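Local coordinates for protein superoxide dismutase (Leishmania major, PDB 4F2N) that probably catalyses the dismutation of superoxide to oxygen and hydrogen peroxide, using a bound iron ion, at residues L29-E34 with G76-T81; D68-L73 with K96-Q101; D44-V49 with W213-W218. All blocks are in the same frame, centred on the assembly; numbering follows the deposited sequence.

Contact 1 of 3, residues L29-E34 with G76-T81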
loop_
_atom_site.group_PDB
_atom_site.type_symbol
_atom_site.label_atom_id
_atom_site.label_comp_id
_atom_site.label_asym_id
_atom_site.label_seq_id
_atom_site.Cartn_x
_atom_site.Cartn_y
_atom_site.Cartn_z
ATOM N N LEU B 29 2.464 -25.582 -4.039
ATOM C CA LEU B 29 1.383 -24.604 -3.769
ATOM C C LEU B 29 0.247 -24.689 -4.783
ATOM O O LEU B 29 0.368 -24.230 -5.915
ATOM C CB LEU B 29 1.909 -23.157 -3.634
ATOM C CG LEU B 29 0.950 -22.192 -2.911
ATOM C CD1 LEU B 29 0.939 -22.477 -1.416
ATOM C CD2 LEU B 29 1.332 -20.738 -3.159
ATOM N N ARG B 30 -0.882 -25.257 -4.357
ATOM C CA ARG B 30 -1.930 -25.654 -5.310
ATOM C C ARG B 30 -3.307 -25.129 -4.957
ATOM O O ARG B 30 -3.511 -24.598 -3.877
ATOM C CB ARG B 30 -1.959 -27.179 -5.495
ATOM C CG ARG B 30 -0.597 -27.722 -5.911
ATOM C CD ARG B 30 -0.649 -28.944 -6.798
ATOM N NE ARG B 30 0.630 -29.047 -7.496
ATOM C CZ ARG B 30 0.777 -29.254 -8.800
ATOM N NH1 ARG B 30 -0.287 -29.419 -9.588
ATOM N NH2 ARG B 30 2.004 -29.319 -9.307
ATOM N N TYR B 31 -4.228 -25.231 -5.910
ATOM C CA TYR B 31 -5.649 -24.902 -5.712
ATOM C C TYR B 31 -6.465 -26.210 -5.504
ATOM O O TYR B 31 -6.171 -27.185 -6.159
ATOM C CB TYR B 31 -6.165 -24.131 -6.934
ATOM C CG TYR B 31 -7.532 -23.544 -6.718
ATOM C CD1 TYR B 31 -7.685 -22.260 -6.174
ATOM C CD2 TYR B 31 -8.685 -24.285 -7.017
ATOM C CE1 TYR B 31 -8.945 -21.736 -5.952
ATOM C CE2 TYR B 31 -9.946 -23.758 -6.802
ATOM C CZ TYR B 31 -10.067 -22.494 -6.260
ATOM O OH TYR B 31 -11.320 -21.975 -6.049
ATOM N N PRO B 32 -7.491 -26.232 -4.607
ATOM C CA PRO B 32 -7.991 -25.142 -3.759
ATOM C C PRO B 32 -6.913 -24.640 -2.811
ATOM O O PRO B 32 -6.119 -25.441 -2.295
ATOM C CB PRO B 32 -9.153 -25.794 -2.976
ATOM C CG PRO B 32 -9.549 -27.002 -3.770
ATOM C CD PRO B 32 -8.261 -27.482 -4.393
ATOM N N ALA B 33 -6.873 -23.330 -2.608
ATOM C CA ALA B 33 -5.850 -22.693 -1.791
ATOM C C ALA B 33 -5.960 -23.117 -0.318
ATOM O O ALA B 33 -7.075 -23.333 0.179
ATOM C CB ALA B 33 -5.973 -21.182 -1.920
ATOM N N GLU B 34 -4.818 -23.226 0.360
ATOM C CA GLU B 34 -4.768 -23.430 1.814
ATOM C C GLU B 34 -3.678 -22.556 2.409
ATOM O O GLU B 34 -2.607 -22.405 1.801
ATOM C CB GLU B 34 -4.394 -24.876 2.164
ATOM C CG GLU B 34 -5.381 -25.966 1.823
ATOM C CD GLU B 34 -4.888 -27.316 2.339
ATOM O OE1 GLU B 34 -4.940 -27.541 3.577
ATOM O OE2 GLU B 34 -4.446 -28.151 1.522
ATOM N N GLY B 76 -12.543 -24.492 -11.267
ATOM C CA GLY B 76 -11.967 -24.960 -12.517
ATOM C C GLY B 76 -10.472 -25.189 -12.422
ATOM O O GLY B 76 -9.909 -25.919 -13.236
ATOM N N TYR B 77 -9.822 -24.574 -11.430
ATOM C CA TYR B 77 -8.383 -24.748 -11.234
ATOM C C TYR B 77 -7.994 -25.858 -10.259
ATOM O O TYR B 77 -6.831 -25.944 -9.876
ATOM C CB TYR B 77 -7.713 -23.422 -10.815
ATOM C CG TYR B 77 -7.652 -22.427 -11.923
ATOM C CD1 TYR B 77 -6.663 -22.514 -12.897
ATOM C CD2 TYR B 77 -8.595 -21.404 -12.018
ATOM C CE1 TYR B 77 -6.601 -21.592 -13.937
ATOM C CE2 TYR B 77 -8.538 -20.473 -13.051
ATOM C CZ TYR B 77 -7.545 -20.583 -14.006
ATOM O OH TYR B 77 -7.480 -19.679 -15.043
ATOM N N GLU B 78 -8.943 -26.711 -9.863
ATOM C CA GLU B 78 -8.641 -27.824 -8.947
ATOM C C GLU B 78 -7.464 -28.687 -9.438
ATOM O O GLU B 78 -7.430 -29.091 -10.600
ATOM C CB GLU B 78 -9.874 -28.711 -8.708
ATOM C CG GLU B 78 -10.978 -28.063 -7.886
ATOM C CD GLU B 78 -11.830 -27.099 -8.692
ATOM O OE1 GLU B 78 -11.712 -27.082 -9.942
ATOM O OE2 GLU B 78 -12.625 -26.362 -8.075
ATOM N N GLY B 79 -6.503 -28.955 -8.551
ATOM C CA GLY B 79 -5.342 -29.785 -8.877
ATOM C C GLY B 79 -4.174 -29.001 -9.492
ATOM O O GLY B 79 -3.073 -29.528 -9.647
ATOM N N LYS B 80 -4.414 -27.757 -9.875
ATOM C CA LYS B 80 -3.378 -26.968 -10.547
ATOM C C LYS B 80 -2.614 -26.103 -9.566
ATOM O O LYS B 80 -3.120 -25.836 -8.471
ATOM C CB LYS B 80 -4.006 -26.099 -11.635
ATOM C CG LYS B 80 -4.520 -26.908 -12.820
ATOM C CD LYS B 80 -5.541 -26.078 -13.591
ATOM C CE LYS B 80 -5.787 -26.602 -15.011
ATOM N NZ LYS B 80 -5.547 -28.068 -15.110
ATOM N N THR B 81 -1.410 -25.671 -9.947
ATOM C CA THR B 81 -0.638 -24.723 -9.119
ATOM C C THR B 81 -1.281 -23.344 -9.069
ATOM O O THR B 81 -1.962 -22.892 -10.018
ATOM C CB THR B 81 0.827 -24.538 -9.596
ATOM O OG1 THR B 81 0.832 -24.034 -10.943
ATOM C CG2 THR B 81 1.586 -25.887 -9.555
HETATM O O HOH W 1 -13.222 -23.645 -6.187
#
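Two backbone hydrogen bonds at Tyr31 join loop 29-34 to loop 76-81. Tyr31 N donates to Lys80 O at 2.9 Å, nearly straight and almost along the C=O axis. Tyr31 O accepts from Gly79 N at 3.0 Å, with the donor lying above the carbonyl plane. The first bond, with the backbone bond of Leu29 to Ile82, makes Arg30 and Thr81 a single antiparallel, non-hydrogen-bonded bridge pair. The Arg30 side chain bends at chi2 (-148°) and comes back over 76-81. Its NH1 donates to Gly79 O at 2.8 Å, in the plane of guanidinium and carbonyl, though bent. Thr81 CG2 sits over one face of that guanidinium, 3.5 Å from Arg30 CZ, offset toward its rim. The Tyr31 ring, with CG anti to the backbone N (chi1 -170°), crosses the Tyr77 side chain at about a right angle, Tyr31 CD2 4.0 Å from Tyr77 CB. At its far end Tyr31 OH meets a water at 2.5 Å, and that water makes a weak bond to Glu78 OE2. A type II turn from Tyr77 to Lys80, closed by Lys80 N to Tyr77 O at 3.0 Å, positions the partners, with Gly79 supplying the positive phi (87°). Thr81 then N-caps helix 82-89 through OG1 and Glu84 N. An isolated beta bridge beside a type II turn thus joins the loop before helix 52-71 to that between helices 52-71 and 82-89, within the alpha-hairpin domain.

Contact 2 of 3, residues D68-L73 with K96-Q101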
loop_
_atom_site.group_PDB
_atom_site.type_symbol
_atom_site.label_atom_id
_atom_site.label_comp_id
_atom_site.label_asym_id
_atom_site.label_seq_id
_atom_site.Cartn_x
_atom_site.Cartn_y
_atom_site.Cartn_z
ATOM N N ASP B 68 -8.971 -17.297 1.482
ATOM C CA ASP B 68 -10.438 -17.447 1.541
ATOM C C ASP B 68 -11.088 -16.846 0.306
ATOM O O ASP B 68 -11.987 -17.452 -0.295
ATOM C CB ASP B 68 -11.018 -16.832 2.837
ATOM C CG ASP B 68 -10.606 -17.603 4.108
ATOM O OD1 ASP B 68 -9.998 -18.693 4.022
ATOM O OD2 ASP B 68 -10.881 -17.108 5.217
ATOM N N LYS B 69 -10.626 -15.670 -0.104
ATOM C CA LYS B 69 -11.225 -14.998 -1.267
ATOM C C LYS B 69 -10.934 -15.766 -2.545
ATOM O O LYS B 69 -11.839 -15.995 -3.372
ATOM C CB LYS B 69 -10.739 -13.546 -1.351
ATOM C CG LYS B 69 -11.344 -12.732 -2.490
ATOM C CD LYS B 69 -12.819 -12.517 -2.303
ATOM C CE LYS B 69 -13.336 -11.592 -3.388
ATOM N NZ LYS B 69 -14.631 -11.010 -2.953
ATOM N N LEU B 70 -9.686 -16.208 -2.705
ATOM C CA LEU B 70 -9.294 -16.979 -3.888
ATOM C C LEU B 70 -10.175 -18.239 -4.069
ATOM O O LEU B 70 -10.583 -18.555 -5.183
ATOM C CB LEU B 70 -7.807 -17.380 -3.811
ATOM C CG LEU B 70 -7.224 -18.233 -4.926
ATOM C CD1 LEU B 70 -7.397 -17.540 -6.268
ATOM C CD2 LEU B 70 -5.750 -18.498 -4.642
ATOM N N ASN B 71 -10.477 -18.929 -2.973
ATOM C CA ASN B 71 -11.357 -20.104 -3.020
ATOM C C ASN B 71 -12.799 -19.849 -3.470
ATOM O O ASN B 71 -13.483 -20.787 -3.836
ATOM C CB ASN B 71 -11.303 -20.882 -1.700
ATOM C CG ASN B 71 -9.988 -21.620 -1.540
ATOM O OD1 ASN B 71 -9.386 -22.002 -2.537
ATOM N ND2 ASN B 71 -9.517 -21.786 -0.316
ATOM N N THR B 72 -13.247 -18.590 -3.457
ATOM C CA THR B 72 -14.562 -18.221 -4.030
ATOM C C THR B 72 -14.495 -17.915 -5.532
ATOM O O THR B 72 -15.532 -17.693 -6.165
ATOM C CB THR B 72 -15.188 -16.985 -3.335
ATOM O OG1 THR B 72 -14.402 -15.813 -3.606
ATOM C CG2 THR B 72 -15.277 -17.197 -1.824
ATOM N N LEU B 73 -13.290 -17.875 -6.090
ATOM C CA LEU B 73 -13.078 -17.451 -7.480
ATOM C C LEU B 73 -12.453 -18.498 -8.404
ATOM O O LEU B 73 -12.581 -18.409 -9.625
ATOM C CB LEU B 73 -12.155 -16.235 -7.511
ATOM C CG LEU B 73 -12.625 -15.039 -6.688
ATOM C CD1 LEU B 73 -11.460 -14.099 -6.441
ATOM C CD2 LEU B 73 -13.790 -14.345 -7.383
ATOM N N LYS B 96 -8.692 -9.242 -12.849
ATOM C CA LYS B 96 -7.821 -8.552 -11.870
ATOM C C LYS B 96 -8.058 -9.008 -10.427
ATOM O O LYS B 96 -7.114 -9.152 -9.634
ATOM C CB LYS B 96 -7.946 -7.019 -11.984
ATOM C CG LYS B 96 -6.783 -6.259 -11.323
ATOM C CD LYS B 96 -5.419 -6.699 -11.873
ATOM C CE LYS B 96 -4.242 -6.181 -11.049
ATOM N NZ LYS B 96 -4.077 -4.702 -11.180
ATOM N N VAL B 97 -9.324 -9.223 -10.075
ATOM C CA VAL B 97 -9.649 -9.601 -8.711
ATOM C C VAL B 97 -9.018 -10.952 -8.385
ATOM O O VAL B 97 -8.322 -11.097 -7.379
ATOM C CB VAL B 97 -11.175 -9.576 -8.454
ATOM C CG1 VAL B 97 -11.512 -10.166 -7.098
ATOM C CG2 VAL B 97 -11.679 -8.137 -8.532
ATOM N N MET B 98 -9.222 -11.936 -9.257
ATOM C CA MET B 98 -8.598 -13.228 -9.021
ATOM C C MET B 98 -7.070 -13.164 -9.091
ATOM O O MET B 98 -6.374 -13.795 -8.279
ATOM C CB MET B 98 -9.132 -14.289 -9.986
ATOM C CG MET B 98 -8.472 -15.640 -9.765
ATOM S SD MET B 98 -9.504 -17.015 -10.335
ATOM C CE MET B 98 -9.810 -16.579 -12.060
ATOM N N PHE B 99 -6.545 -12.409 -10.053
ATOM C CA PHE B 99 -5.077 -12.266 -10.148
ATOM C C PHE B 99 -4.512 -11.805 -8.800
ATOM O O PHE B 99 -3.572 -12.397 -8.271
ATOM C CB PHE B 99 -4.653 -11.284 -11.266
ATOM C CG PHE B 99 -3.191 -10.935 -11.220
ATOM C CD1 PHE B 99 -2.253 -11.767 -11.834
ATOM C CD2 PHE B 99 -2.739 -9.824 -10.497
ATOM C CE1 PHE B 99 -0.905 -11.472 -11.791
ATOM C CE2 PHE B 99 -1.378 -9.542 -10.425
ATOM C CZ PHE B 99 -0.467 -10.383 -11.069
ATOM N N ASN B 100 -5.105 -10.752 -8.242
ATOM C CA ASN B 100 -4.612 -10.173 -7.016
ATOM C C ASN B 100 -4.624 -11.174 -5.863
ATOM O O ASN B 100 -3.670 -11.220 -5.090
ATOM C CB ASN B 100 -5.395 -8.898 -6.643
ATOM C CG ASN B 100 -5.033 -7.697 -7.520
ATOM O OD1 ASN B 100 -3.958 -7.635 -8.122
ATOM N ND2 ASN B 100 -5.937 -6.712 -7.559
ATOM N N GLN B 101 -5.692 -11.975 -5.733
ATOM C CA GLN B 101 -5.743 -12.919 -4.596
ATOM C C GLN B 101 -4.731 -14.055 -4.819
ATOM O O GLN B 101 -4.060 -14.487 -3.879
ATOM C CB GLN B 101 -7.146 -13.494 -4.397
ATOM C CG GLN B 101 -8.248 -12.444 -4.252
ATOM C CD GLN B 101 -8.052 -11.538 -3.060
ATOM O OE1 GLN B 101 -8.004 -11.982 -1.904
ATOM N NE2 GLN B 101 -7.908 -10.268 -3.328
#
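Gln101 reaches from helix 96-113 to the end of helix 52-71 with its chain bent at chi2. Its CB packs on Leu70 CB at 4.0 Å. CG, anti to the carbonyl carbon, lies 3.6 Å from Lys69 CG. The bend (chi2 -61°) then turns the amide across the Lys69 stem, obliquely. Gln101 CD rests near Lys69 CG, and OE1 ends 3.2 Å from Lys69 CB. Within the two segments the amide oxygen lies against the aliphatic CB and CG of Lys69. Lys69 leaves with CG anti to the backbone N and bends at chi2, so its ammonium end leads away from segment 96-101.

One turn back along the helix, Met98 packs on Leu70 and Leu73. Its CG touches Leu70 CD1 at 4.1 Å, the two side chains crossing obliquely. Its SD comes 3.5 Å from Leu73 O. Leu73 points at the opposing helix and puts CD1 4.0 Å from Val97 CG1, at about a right angle to that valine. On its own segment, Lys69 O is gripped twice, by Thr72 N and by Thr72 OG1 at 2.6 Å. Around the contact, Met98 also touches Ile85 and Thr89 of helix 82-89. Leu70 pairs with Gln101 and Leu73 with Met98, so the backbones run in opposite directions. The end of helix 52-71 and the residues just after it thus pack on antiparallel helix 96-113, in the alpha-hairpin domain of iron/manganese superoxide dismutases.

Contact 3 of 3, residues D44-V49 with W213-W218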
loop_
_atom_site.group_PDB
_atom_site.type_symbol
_atom_site.label_atom_id
_atom_site.label_comp_id
_atom_site.label_asym_id
_atom_site.label_seq_id
_atom_site.Cartn_x
_atom_site.Cartn_y
_atom_site.Cartn_z
ATOM N N ASP B 44 4.941 -17.911 18.338
ATOM C CA ASP B 44 6.203 -17.357 18.807
ATOM C C ASP B 44 6.685 -16.153 17.967
ATOM O O ASP B 44 7.715 -15.557 18.274
ATOM C CB ASP B 44 7.269 -18.460 18.846
ATOM N N GLY B 45 5.924 -15.777 16.934
ATOM C CA GLY B 45 6.391 -14.807 15.934
ATOM C C GLY B 45 7.555 -15.361 15.123
ATOM O O GLY B 45 7.615 -16.577 14.871
ATOM N N ILE B 46 8.468 -14.480 14.701
ATOM C CA ILE B 46 9.725 -14.911 14.073
ATOM C C ILE B 46 10.843 -14.092 14.675
ATOM O O ILE B 46 11.283 -13.088 14.098
ATOM C CB ILE B 46 9.749 -14.758 12.514
ATOM C CG1 ILE B 46 8.407 -15.177 11.878
ATOM C CG2 ILE B 46 10.927 -15.552 11.921
ATOM C CD1 ILE B 46 8.377 -15.097 10.363
ATOM N N GLN B 47 11.284 -14.526 15.850
ATOM C CA GLN B 47 12.321 -13.837 16.617
ATOM C C GLN B 47 13.649 -13.857 15.884
ATOM O O GLN B 47 13.961 -14.850 15.216
ATOM C CB GLN B 47 12.469 -14.486 18.001
ATOM C CG GLN B 47 11.198 -14.399 18.841
ATOM C CD GLN B 47 10.722 -12.970 19.036
ATOM O OE1 GLN B 47 11.424 -12.153 19.636
ATOM N NE2 GLN B 47 9.526 -12.655 18.522
ATOM N N PRO B 48 14.448 -12.780 16.022
ATOM C CA PRO B 48 14.257 -11.570 16.849
ATOM C C PRO B 48 13.556 -10.396 16.164
ATOM O O PRO B 48 13.528 -9.297 16.711
ATOM C CB PRO B 48 15.693 -11.166 17.172
ATOM C CG PRO B 48 16.451 -11.550 15.940
ATOM C CD PRO B 48 15.793 -12.799 15.405
ATOM N N VAL B 49 13.001 -10.615 14.979
ATOM C CA VAL B 49 12.524 -9.504 14.142
ATOM C C VAL B 49 11.014 -9.233 14.240
ATOM O O VAL B 49 10.618 -8.086 14.477
ATOM C CB VAL B 49 12.985 -9.680 12.680
ATOM C CG1 VAL B 49 12.405 -8.595 11.755
ATOM C CG2 VAL B 49 14.513 -9.688 12.653
ATOM N N TRP B 213 17.256 -9.336 7.674
ATOM C CA TRP B 213 18.309 -10.294 7.346
ATOM C C TRP B 213 18.520 -11.305 8.445
ATOM O O TRP B 213 18.893 -12.431 8.164
ATOM C CB TRP B 213 19.636 -9.589 7.024
ATOM C CG TRP B 213 19.538 -8.597 5.892
ATOM C CD1 TRP B 213 19.814 -7.233 5.928
ATOM C CD2 TRP B 213 19.116 -8.869 4.506
ATOM N NE1 TRP B 213 19.589 -6.655 4.687
ATOM C CE2 TRP B 213 19.203 -7.589 3.791
ATOM C CE3 TRP B 213 18.734 -10.011 3.805
ATOM C CZ2 TRP B 213 18.863 -7.469 2.437
ATOM C CZ3 TRP B 213 18.400 -9.876 2.431
ATOM C CH2 TRP B 213 18.475 -8.635 1.775
ATOM N N GLN B 214 18.285 -10.900 9.698
ATOM C CA GLN B 214 18.480 -11.787 10.854
ATOM C C GLN B 214 17.541 -12.981 10.865
ATOM O O GLN B 214 17.792 -13.943 11.572
ATOM C CB GLN B 214 18.362 -11.016 12.176
ATOM C CG GLN B 214 19.321 -9.845 12.268
ATOM C CD GLN B 214 19.037 -8.978 13.470
ATOM O OE1 GLN B 214 18.755 -9.487 14.544
ATOM N NE2 GLN B 214 19.104 -7.659 13.294
ATOM N N ILE B 215 16.460 -12.934 10.086
ATOM C CA ILE B 215 15.538 -14.074 10.063
ATOM C C ILE B 215 15.389 -14.721 8.670
ATOM O O ILE B 215 14.492 -15.540 8.469
ATOM C CB ILE B 215 14.125 -13.744 10.622
ATOM C CG1 ILE B 215 13.471 -12.572 9.847
ATOM C CG2 ILE B 215 14.160 -13.500 12.125
ATOM C CD1 ILE B 215 11.980 -12.459 10.106
ATOM N N VAL B 216 16.298 -14.419 7.752
ATOM C CA VAL B 216 16.203 -15.044 6.405
ATOM C C VAL B 216 16.705 -16.487 6.456
ATOM O O VAL B 216 17.785 -16.768 7.000
ATOM C CB VAL B 216 16.960 -14.251 5.334
ATOM C CG1 VAL B 216 16.911 -15.004 3.995
ATOM C CG2 VAL B 216 16.345 -12.866 5.202
ATOM N N ASP B 217 15.889 -17.399 5.926
ATOM C CA ASP B 217 16.288 -18.779 5.772
ATOM C C ASP B 217 17.132 -18.903 4.512
ATOM O O ASP B 217 16.603 -19.115 3.403
ATOM C CB ASP B 217 15.050 -19.702 5.712
ATOM C CG ASP B 217 15.421 -21.184 5.629
ATOM O OD1 ASP B 217 16.596 -21.504 5.368
ATOM O OD2 ASP B 217 14.533 -22.034 5.816
ATOM N N TRP B 218 18.446 -18.770 4.667
ATOM C CA TRP B 218 19.320 -18.759 3.489
ATOM C C TRP B 218 19.472 -20.129 2.852
ATOM O O TRP B 218 19.845 -20.242 1.678
ATOM C CB TRP B 218 20.690 -18.161 3.817
ATOM C CG TRP B 218 20.699 -16.675 4.062
ATOM C CD1 TRP B 218 21.031 -16.002 5.246
ATOM C CD2 TRP B 218 20.395 -15.617 3.088
ATOM N NE1 TRP B 218 20.957 -14.639 5.066
ATOM C CE2 TRP B 218 20.571 -14.347 3.792
ATOM C CE3 TRP B 218 20.020 -15.603 1.747
ATOM C CZ2 TRP B 218 20.371 -13.127 3.164
ATOM C CZ3 TRP B 218 19.810 -14.356 1.117
ATOM C CH2 TRP B 218 19.976 -13.150 1.818
#
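Ile215 points into the bend formed by residues 46-49, and the other side chains are arranged around it. Its chi1 of 57° puts CG1 in the crowded position between the backbone N and the carbonyl carbon. Both branches meet Ile46 and Val49. CD1 reaches Ile46 CG2 at 3.7 Å, and the two isoleucines cross at about a right angle. CG2 also enters the turn itself, 3.4 Å from Gln47 O and close to Ile46 O. Pro48 slides past Ile215 in the opposite direction, with Pro48 CD 3.7 Å from Ile215 CG2. Val49 crosses obliquely, its CG2 3.9 Å from Ile215 CG2. Beside this group the extended Gln214 lays OE1 3.4 Å from Pro48 CG.

The bend is a type VI turn, with a cis peptide before Pro48 and Val49 N bonded to Ile46 O at 3.1 Å. The loop after helix 96-113 hydrogen-bonds to both segments through its backbone, Gly118 with Gln47 and Ser116 with Ile215. Ile46, Val49 and Ile215 are buried, and these three residues bury most of the shared surface. The join between the alpha-hairpin and C-terminal domains therefore rests here on apolar shape fit, while directional bonds come from the chain beside it.

Overall arrangement
Contacts 1 and 2 are neighbours in the alpha-hairpin domain, their centres 12 Å apart. Asn71 joins them: its OD1 accepts a probable hydrogen bond from Ala33 N at 2.8 Å. Contact 3 stands apart, its centre about 29 Å from those of contacts 1 and 2, and links this domain to the C-terminal one. None of the three touches the iron. The side chains of Gln101 and Ile46 each lie about 11 Å from it, and that of Leu29 about 13 Å. Helices 52-71 and 96-113, packed in contact 2, carry the ligands His58 and His108. Asp191 and His195 complete the site from the C-terminal domain, so the metal bridges the same two domains as contact 3.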